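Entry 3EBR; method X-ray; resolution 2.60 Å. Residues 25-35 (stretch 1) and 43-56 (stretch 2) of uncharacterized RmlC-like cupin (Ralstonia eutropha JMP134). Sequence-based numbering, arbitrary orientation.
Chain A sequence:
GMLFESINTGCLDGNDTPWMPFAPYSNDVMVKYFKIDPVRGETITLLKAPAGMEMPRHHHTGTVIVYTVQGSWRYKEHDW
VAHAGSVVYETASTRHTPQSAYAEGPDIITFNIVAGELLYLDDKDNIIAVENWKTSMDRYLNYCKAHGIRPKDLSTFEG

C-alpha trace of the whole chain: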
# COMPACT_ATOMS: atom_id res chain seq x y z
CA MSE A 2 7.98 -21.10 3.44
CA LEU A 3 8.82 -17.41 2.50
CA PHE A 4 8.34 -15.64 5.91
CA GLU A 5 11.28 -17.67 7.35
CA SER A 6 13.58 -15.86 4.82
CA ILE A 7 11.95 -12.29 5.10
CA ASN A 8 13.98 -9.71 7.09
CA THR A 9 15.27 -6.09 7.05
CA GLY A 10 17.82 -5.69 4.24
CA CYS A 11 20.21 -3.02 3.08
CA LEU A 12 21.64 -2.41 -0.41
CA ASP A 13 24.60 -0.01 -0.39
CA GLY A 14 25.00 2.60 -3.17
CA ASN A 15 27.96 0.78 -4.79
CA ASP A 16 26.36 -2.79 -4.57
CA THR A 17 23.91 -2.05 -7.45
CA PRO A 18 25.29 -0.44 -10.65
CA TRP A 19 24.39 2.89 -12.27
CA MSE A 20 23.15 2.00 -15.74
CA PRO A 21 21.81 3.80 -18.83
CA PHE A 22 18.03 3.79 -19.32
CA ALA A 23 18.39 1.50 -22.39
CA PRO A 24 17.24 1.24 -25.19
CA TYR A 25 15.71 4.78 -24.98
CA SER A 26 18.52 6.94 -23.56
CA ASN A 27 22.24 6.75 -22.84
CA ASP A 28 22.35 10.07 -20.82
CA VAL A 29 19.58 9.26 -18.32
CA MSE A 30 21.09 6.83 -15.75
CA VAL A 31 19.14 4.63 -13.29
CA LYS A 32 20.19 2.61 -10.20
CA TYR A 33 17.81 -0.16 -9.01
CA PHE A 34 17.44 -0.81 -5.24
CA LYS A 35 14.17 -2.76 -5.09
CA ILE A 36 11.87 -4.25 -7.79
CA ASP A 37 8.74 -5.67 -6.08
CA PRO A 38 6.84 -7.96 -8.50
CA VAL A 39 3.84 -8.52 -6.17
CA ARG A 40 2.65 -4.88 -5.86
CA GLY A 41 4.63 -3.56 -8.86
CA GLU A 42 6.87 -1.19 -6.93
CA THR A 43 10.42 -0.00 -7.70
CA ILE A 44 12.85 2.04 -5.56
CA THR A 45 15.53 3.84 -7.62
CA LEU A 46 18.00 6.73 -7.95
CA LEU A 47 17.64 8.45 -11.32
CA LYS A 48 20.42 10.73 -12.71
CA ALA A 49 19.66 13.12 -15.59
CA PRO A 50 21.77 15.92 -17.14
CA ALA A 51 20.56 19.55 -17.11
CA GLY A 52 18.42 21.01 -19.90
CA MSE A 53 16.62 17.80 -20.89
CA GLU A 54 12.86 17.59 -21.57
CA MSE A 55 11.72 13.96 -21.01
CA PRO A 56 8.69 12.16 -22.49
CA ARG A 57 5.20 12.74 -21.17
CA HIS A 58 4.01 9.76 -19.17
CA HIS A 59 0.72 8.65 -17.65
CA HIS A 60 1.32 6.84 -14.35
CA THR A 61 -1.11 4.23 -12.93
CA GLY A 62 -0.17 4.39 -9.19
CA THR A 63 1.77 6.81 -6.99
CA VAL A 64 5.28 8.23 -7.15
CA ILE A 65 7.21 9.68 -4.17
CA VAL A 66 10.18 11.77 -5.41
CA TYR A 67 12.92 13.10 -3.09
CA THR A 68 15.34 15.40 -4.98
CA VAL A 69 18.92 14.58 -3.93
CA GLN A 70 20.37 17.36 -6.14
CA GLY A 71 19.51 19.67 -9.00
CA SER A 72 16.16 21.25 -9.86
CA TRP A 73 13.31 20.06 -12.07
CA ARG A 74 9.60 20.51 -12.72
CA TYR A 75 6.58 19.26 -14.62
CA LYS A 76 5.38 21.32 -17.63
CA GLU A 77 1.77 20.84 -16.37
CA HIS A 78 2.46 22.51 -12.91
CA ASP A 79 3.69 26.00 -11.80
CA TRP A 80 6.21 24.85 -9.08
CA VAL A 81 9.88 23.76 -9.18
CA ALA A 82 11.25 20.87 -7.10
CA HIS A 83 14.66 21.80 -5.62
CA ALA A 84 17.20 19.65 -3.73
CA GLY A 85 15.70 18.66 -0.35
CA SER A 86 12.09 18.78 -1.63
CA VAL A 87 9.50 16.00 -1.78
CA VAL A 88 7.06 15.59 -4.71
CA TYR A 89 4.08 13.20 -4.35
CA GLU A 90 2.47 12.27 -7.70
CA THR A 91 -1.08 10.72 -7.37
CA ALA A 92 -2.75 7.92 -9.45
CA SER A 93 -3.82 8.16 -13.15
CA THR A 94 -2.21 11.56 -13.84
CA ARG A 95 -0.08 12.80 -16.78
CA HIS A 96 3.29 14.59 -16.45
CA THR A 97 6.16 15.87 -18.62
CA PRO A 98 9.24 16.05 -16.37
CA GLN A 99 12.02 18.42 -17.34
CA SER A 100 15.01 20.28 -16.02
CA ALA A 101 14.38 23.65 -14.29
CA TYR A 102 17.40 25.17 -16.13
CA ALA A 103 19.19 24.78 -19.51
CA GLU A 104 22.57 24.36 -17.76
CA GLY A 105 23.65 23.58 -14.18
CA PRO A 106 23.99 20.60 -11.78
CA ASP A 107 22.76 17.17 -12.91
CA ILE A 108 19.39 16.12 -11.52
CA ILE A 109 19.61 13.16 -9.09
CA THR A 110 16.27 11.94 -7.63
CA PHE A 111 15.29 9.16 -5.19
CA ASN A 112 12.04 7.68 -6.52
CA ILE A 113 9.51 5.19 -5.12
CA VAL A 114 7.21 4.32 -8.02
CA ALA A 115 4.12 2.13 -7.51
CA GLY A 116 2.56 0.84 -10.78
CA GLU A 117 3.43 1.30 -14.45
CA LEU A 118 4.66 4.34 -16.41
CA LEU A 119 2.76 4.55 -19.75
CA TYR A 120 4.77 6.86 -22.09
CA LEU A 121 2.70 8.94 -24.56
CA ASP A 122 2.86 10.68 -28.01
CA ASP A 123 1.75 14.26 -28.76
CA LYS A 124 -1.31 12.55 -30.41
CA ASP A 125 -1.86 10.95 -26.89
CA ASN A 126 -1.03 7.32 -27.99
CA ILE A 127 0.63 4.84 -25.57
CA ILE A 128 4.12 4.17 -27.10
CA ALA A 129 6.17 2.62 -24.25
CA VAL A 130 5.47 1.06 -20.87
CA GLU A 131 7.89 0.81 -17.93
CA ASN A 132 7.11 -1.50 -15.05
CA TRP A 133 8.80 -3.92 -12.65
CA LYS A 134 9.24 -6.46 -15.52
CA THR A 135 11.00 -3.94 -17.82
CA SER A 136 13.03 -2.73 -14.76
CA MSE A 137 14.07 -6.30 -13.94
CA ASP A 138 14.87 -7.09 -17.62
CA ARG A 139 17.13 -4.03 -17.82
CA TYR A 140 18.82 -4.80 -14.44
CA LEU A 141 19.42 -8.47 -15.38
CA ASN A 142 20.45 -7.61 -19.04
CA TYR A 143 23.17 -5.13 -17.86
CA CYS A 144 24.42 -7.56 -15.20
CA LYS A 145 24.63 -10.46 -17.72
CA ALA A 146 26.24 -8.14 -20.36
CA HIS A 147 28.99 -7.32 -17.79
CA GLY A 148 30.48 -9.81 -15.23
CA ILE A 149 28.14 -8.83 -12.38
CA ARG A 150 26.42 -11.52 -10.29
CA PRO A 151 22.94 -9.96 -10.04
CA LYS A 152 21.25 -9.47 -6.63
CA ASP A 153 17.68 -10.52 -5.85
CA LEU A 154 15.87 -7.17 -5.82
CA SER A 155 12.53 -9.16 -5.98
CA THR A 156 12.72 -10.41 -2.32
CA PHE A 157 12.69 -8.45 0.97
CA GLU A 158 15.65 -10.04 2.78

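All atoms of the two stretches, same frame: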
# COMPACT_ATOMS: atom_id res chain seq x y z
N TYR A 25 16.23 3.44 -24.67
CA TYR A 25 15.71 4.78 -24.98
C TYR A 25 16.73 5.90 -24.88
O TYR A 25 16.77 6.75 -25.76
CB TYR A 25 14.55 5.13 -24.06
CG TYR A 25 13.47 4.07 -24.02
CD1 TYR A 25 12.66 3.82 -25.14
CD2 TYR A 25 13.24 3.34 -22.85
CE1 TYR A 25 11.66 2.84 -25.09
CE2 TYR A 25 12.25 2.37 -22.80
CZ TYR A 25 11.46 2.12 -23.91
OH TYR A 25 10.48 1.16 -23.82
N SER A 26 17.52 5.90 -23.80
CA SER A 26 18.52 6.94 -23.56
C SER A 26 19.81 6.42 -22.90
O SER A 26 19.78 5.53 -22.06
CB SER A 26 17.92 8.03 -22.67
OG SER A 26 18.88 9.02 -22.33
N ASN A 27 20.91 7.04 -23.31
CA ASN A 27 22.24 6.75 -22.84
C ASN A 27 22.68 7.81 -21.79
O ASN A 27 23.57 7.53 -20.99
CB ASN A 27 23.16 6.70 -24.06
CG ASN A 27 24.39 5.86 -23.86
OD1 ASN A 27 25.02 5.86 -22.80
ND2 ASN A 27 24.73 5.11 -24.89
N ASP A 28 22.05 8.99 -21.78
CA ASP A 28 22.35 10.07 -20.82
C ASP A 28 21.62 9.93 -19.50
O ASP A 28 22.17 10.29 -18.46
CB ASP A 28 22.03 11.44 -21.41
CG ASP A 28 22.88 11.78 -22.60
OD1 ASP A 28 23.40 10.86 -23.27
OD2 ASP A 28 23.01 12.99 -22.87
N VAL A 29 20.37 9.47 -19.54
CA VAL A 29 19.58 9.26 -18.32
C VAL A 29 20.05 7.94 -17.71
O VAL A 29 19.94 6.90 -18.37
CB VAL A 29 18.07 9.18 -18.59
CG1 VAL A 29 17.32 8.86 -17.30
CG2 VAL A 29 17.57 10.50 -19.20
N MSE A 30 20.60 8.01 -16.49
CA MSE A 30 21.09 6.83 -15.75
C MSE A 30 20.07 6.46 -14.69
O MSE A 30 19.35 7.32 -14.20
CB MSE A 30 22.42 7.10 -15.04
CG MSE A 30 23.55 7.68 -15.89
SE MSE A 30 24.15 6.47 -17.25
CE MSE A 30 24.91 5.04 -16.12
N VAL A 31 20.04 5.18 -14.32
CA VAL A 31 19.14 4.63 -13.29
C VAL A 31 19.93 3.65 -12.43
O VAL A 31 20.87 3.04 -12.91
CB VAL A 31 17.90 3.94 -13.93
CG1 VAL A 31 18.32 2.78 -14.84
CG2 VAL A 31 16.91 3.45 -12.85
N LYS A 32 19.58 3.55 -11.14
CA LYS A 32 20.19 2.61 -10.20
C LYS A 32 19.01 1.93 -9.50
O LYS A 32 18.21 2.62 -8.88
CB LYS A 32 21.13 3.31 -9.22
CG LYS A 32 21.80 2.36 -8.18
CD LYS A 32 22.72 3.06 -7.19
CE LYS A 32 24.02 3.52 -7.82
NZ LYS A 32 24.89 4.25 -6.84
N TYR A 33 18.90 0.61 -9.62
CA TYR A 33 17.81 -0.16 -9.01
C TYR A 33 18.15 -0.69 -7.61
O TYR A 33 19.15 -1.40 -7.45
CB TYR A 33 17.40 -1.33 -9.91
CG TYR A 33 16.82 -0.87 -11.22
CD1 TYR A 33 15.49 -0.46 -11.29
CD2 TYR A 33 17.59 -0.85 -12.39
CE1 TYR A 33 14.94 -0.02 -12.48
CE2 TYR A 33 17.03 -0.41 -13.59
CZ TYR A 33 15.71 0.00 -13.62
OH TYR A 33 15.13 0.46 -14.77
N PHE A 34 17.31 -0.35 -6.63
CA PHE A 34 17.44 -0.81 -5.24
C PHE A 34 16.43 -1.89 -4.88
O PHE A 34 16.76 -2.80 -4.13
CB PHE A 34 17.31 0.36 -4.26
CG PHE A 34 18.48 1.29 -4.28
CD1 PHE A 34 19.57 1.06 -3.46
CD2 PHE A 34 18.50 2.39 -5.12
CE1 PHE A 34 20.67 1.91 -3.46
CE2 PHE A 34 19.59 3.25 -5.13
CZ PHE A 34 20.68 3.01 -4.30
N LYS A 35 15.19 -1.78 -5.37
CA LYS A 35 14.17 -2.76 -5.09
C LYS A 35 13.25 -2.83 -6.30
O LYS A 35 13.03 -1.82 -6.95
CB LYS A 35 13.39 -2.33 -3.84
CG LYS A 35 12.86 -3.46 -2.97
CD LYS A 35 14.05 -4.10 -2.23
CE LYS A 35 13.67 -5.24 -1.36
NZ LYS A 35 14.91 -5.91 -0.87
N THR A 43 8.98 -0.10 -7.50
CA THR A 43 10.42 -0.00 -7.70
C THR A 43 10.94 1.19 -6.89
O THR A 43 10.25 2.19 -6.75
CB THR A 43 10.84 0.18 -9.15
OG1 THR A 43 10.35 1.42 -9.62
CG2 THR A 43 10.30 -0.95 -10.02
N ILE A 44 12.15 1.02 -6.33
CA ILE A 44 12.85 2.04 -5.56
C ILE A 44 14.13 2.28 -6.37
O ILE A 44 14.87 1.34 -6.61
CB ILE A 44 13.17 1.64 -4.12
CG1 ILE A 44 11.89 1.37 -3.33
CG2 ILE A 44 13.97 2.74 -3.43
CD1 ILE A 44 12.12 0.94 -1.87
N THR A 45 14.35 3.51 -6.82
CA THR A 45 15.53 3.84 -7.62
C THR A 45 16.08 5.24 -7.43
O THR A 45 15.42 6.09 -6.86
CB THR A 45 15.19 3.78 -9.15
OG1 THR A 45 14.14 4.71 -9.44
CG2 THR A 45 14.76 2.40 -9.61
N LEU A 46 17.33 5.43 -7.87
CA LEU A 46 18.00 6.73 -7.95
C LEU A 46 17.95 6.91 -9.45
O LEU A 46 18.12 5.93 -10.18
CB LEU A 46 19.42 6.77 -7.42
CG LEU A 46 19.62 6.89 -5.91
CD1 LEU A 46 21.06 6.60 -5.55
CD2 LEU A 46 19.20 8.27 -5.40
N LEU A 47 17.73 8.14 -9.90
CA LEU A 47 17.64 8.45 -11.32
C LEU A 47 18.44 9.72 -11.59
O LEU A 47 18.08 10.76 -11.07
CB LEU A 47 16.16 8.60 -11.67
CG LEU A 47 15.66 8.75 -13.11
CD1 LEU A 47 16.00 7.53 -13.95
CD2 LEU A 47 14.15 8.98 -13.08
N LYS A 48 19.54 9.60 -12.35
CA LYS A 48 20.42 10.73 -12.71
C LYS A 48 20.05 11.20 -14.11
O LYS A 48 19.82 10.37 -15.00
CB LYS A 48 21.91 10.33 -12.63
CG LYS A 48 22.95 11.37 -13.14
CD LYS A 48 24.40 10.94 -12.82
N ALA A 49 20.00 12.52 -14.30
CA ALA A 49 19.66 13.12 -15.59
C ALA A 49 20.41 14.45 -15.78
O ALA A 49 20.41 15.28 -14.85
CB ALA A 49 18.17 13.33 -15.71
N PRO A 50 21.08 14.65 -16.95
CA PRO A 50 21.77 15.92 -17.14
C PRO A 50 20.81 17.10 -17.31
O PRO A 50 19.64 16.91 -17.70
CB PRO A 50 22.57 15.69 -18.42
CG PRO A 50 21.78 14.72 -19.17
CD PRO A 50 21.25 13.78 -18.14
N ALA A 51 21.31 18.30 -17.02
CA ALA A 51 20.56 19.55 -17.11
C ALA A 51 20.11 19.85 -18.53
O ALA A 51 20.75 19.43 -19.49
CB ALA A 51 21.39 20.71 -16.57
N GLY A 52 19.02 20.62 -18.63
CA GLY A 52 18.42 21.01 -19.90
C GLY A 52 17.89 19.89 -20.78
O GLY A 52 18.12 19.89 -21.99
N MSE A 53 17.18 18.95 -20.17
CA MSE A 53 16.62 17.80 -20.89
C MSE A 53 15.13 17.64 -20.60
O MSE A 53 14.74 17.47 -19.44
CB MSE A 53 17.40 16.54 -20.50
CG MSE A 53 17.08 15.32 -21.34
SE MSE A 53 18.26 13.85 -20.87
CE MSE A 53 17.51 12.50 -22.11
N GLU A 54 14.30 17.75 -21.65
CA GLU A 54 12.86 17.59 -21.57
C GLU A 54 12.65 16.11 -21.83
O GLU A 54 13.11 15.62 -22.87
CB GLU A 54 12.13 18.42 -22.62
N MSE A 55 12.00 15.41 -20.90
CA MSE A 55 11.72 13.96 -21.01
C MSE A 55 10.30 13.68 -21.48
O MSE A 55 9.46 14.59 -21.45
CB MSE A 55 12.10 13.27 -19.70
CG MSE A 55 13.55 12.90 -19.76
SE MSE A 55 14.18 12.14 -18.20
CE MSE A 55 12.87 10.57 -17.86
N PRO A 56 10.03 12.42 -21.93
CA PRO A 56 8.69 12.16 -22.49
C PRO A 56 7.56 12.25 -21.49
O PRO A 56 7.77 12.02 -20.30
CB PRO A 56 8.80 10.72 -23.00
CG PRO A 56 9.82 10.12 -22.16
CD PRO A 56 10.84 11.18 -21.97

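The two stretches pair as antiparallel strands, Met 30 to Tyr 33 running against Thr 45 to Lys 48, with axes 4.7 Å apart at closest approach and N-to-C directions 169° apart. Together they bury 810 Å². The backbone supplies the ladder. Met 30 and Lys 48 form a doubly bonded pair: Met 30 N donates to Lys 48 O at 2.9 Å, and Lys 48 N donates to Met 30 O at 2.9 Å. Lys 32 and Leu 46 form the next. Lys 32 N lies 3.0 Å from Leu 46 O, and Leu 46 N lies 3.1 Å from Lys 32 O. Between them, Val 31 faces Leu 47 without such bonds, as antiparallel geometry requires.

Beyond Tyr 33 the register slips by one residue, a beta bulge, and the chain turns a corner at Phe 34. Ile 44 O serves both residues of the bulge. It accepts a bond from Phe 34 N at 3.0 Å and a weak one from Lys 35 N at 3.4 Å. Ile 44 N returns a bond to Lys 35 O at 3.0 Å, so the ladder continues past the irregularity.

Val 29 has the largest area covered by the other stretch, 82 Å². It is buried, and its chi1 is t. Its two methyl groups reach different partners. CG1 packs on Leu 47 CD1 at 3.8 Å. CG2 meets Met 53 CE at 3.5 Å and Met 55 SE at 3.9 Å; both of these residues are selenomethionine. A short branched side chain suits this place, because it offers methyls to several apolar neighbours at once. The extended Met 53, with all three chi angles t, carries its terminal methyl to Val 29. The loop before Val 29 is braced by Ser 26, whose OG accepts a bond from Val 29 N at 3.2 Å.

Leu 46 follows, with 78 Å² covered. It lies on the same face as Met 30, Lys 32 and Lys 48. Its CD1 touches Phe 34 CE2 at 3.7 Å, near the plane of the ring and at its edge. CD1 also lies 4.2 Å from Lys 32 CD. The aliphatic part of Lys 32 thus lines this buried apolar site, while its end leads away and NZ is hydrogen-bonded elsewhere in the structure.

Ile 44 is third, with 68 Å² covered. Its CG2 approaches Phe 34 CB at 4.2 Å, and its CB lies 4.0 Å from Lys 35 CB. Its branched side chain therefore fills space beside the bulge, where its own backbone is also fully engaged.

Val 31, Tyr 33, Thr 45 and Leu 47 put their side chains on the other face. Thr 45 CG2 sits 3.4 Å from Tyr 33 CD1, oblique to the ring, and 4.0 Å from Val 31 CG2. The Thr 45 methyl lies against both neighbours.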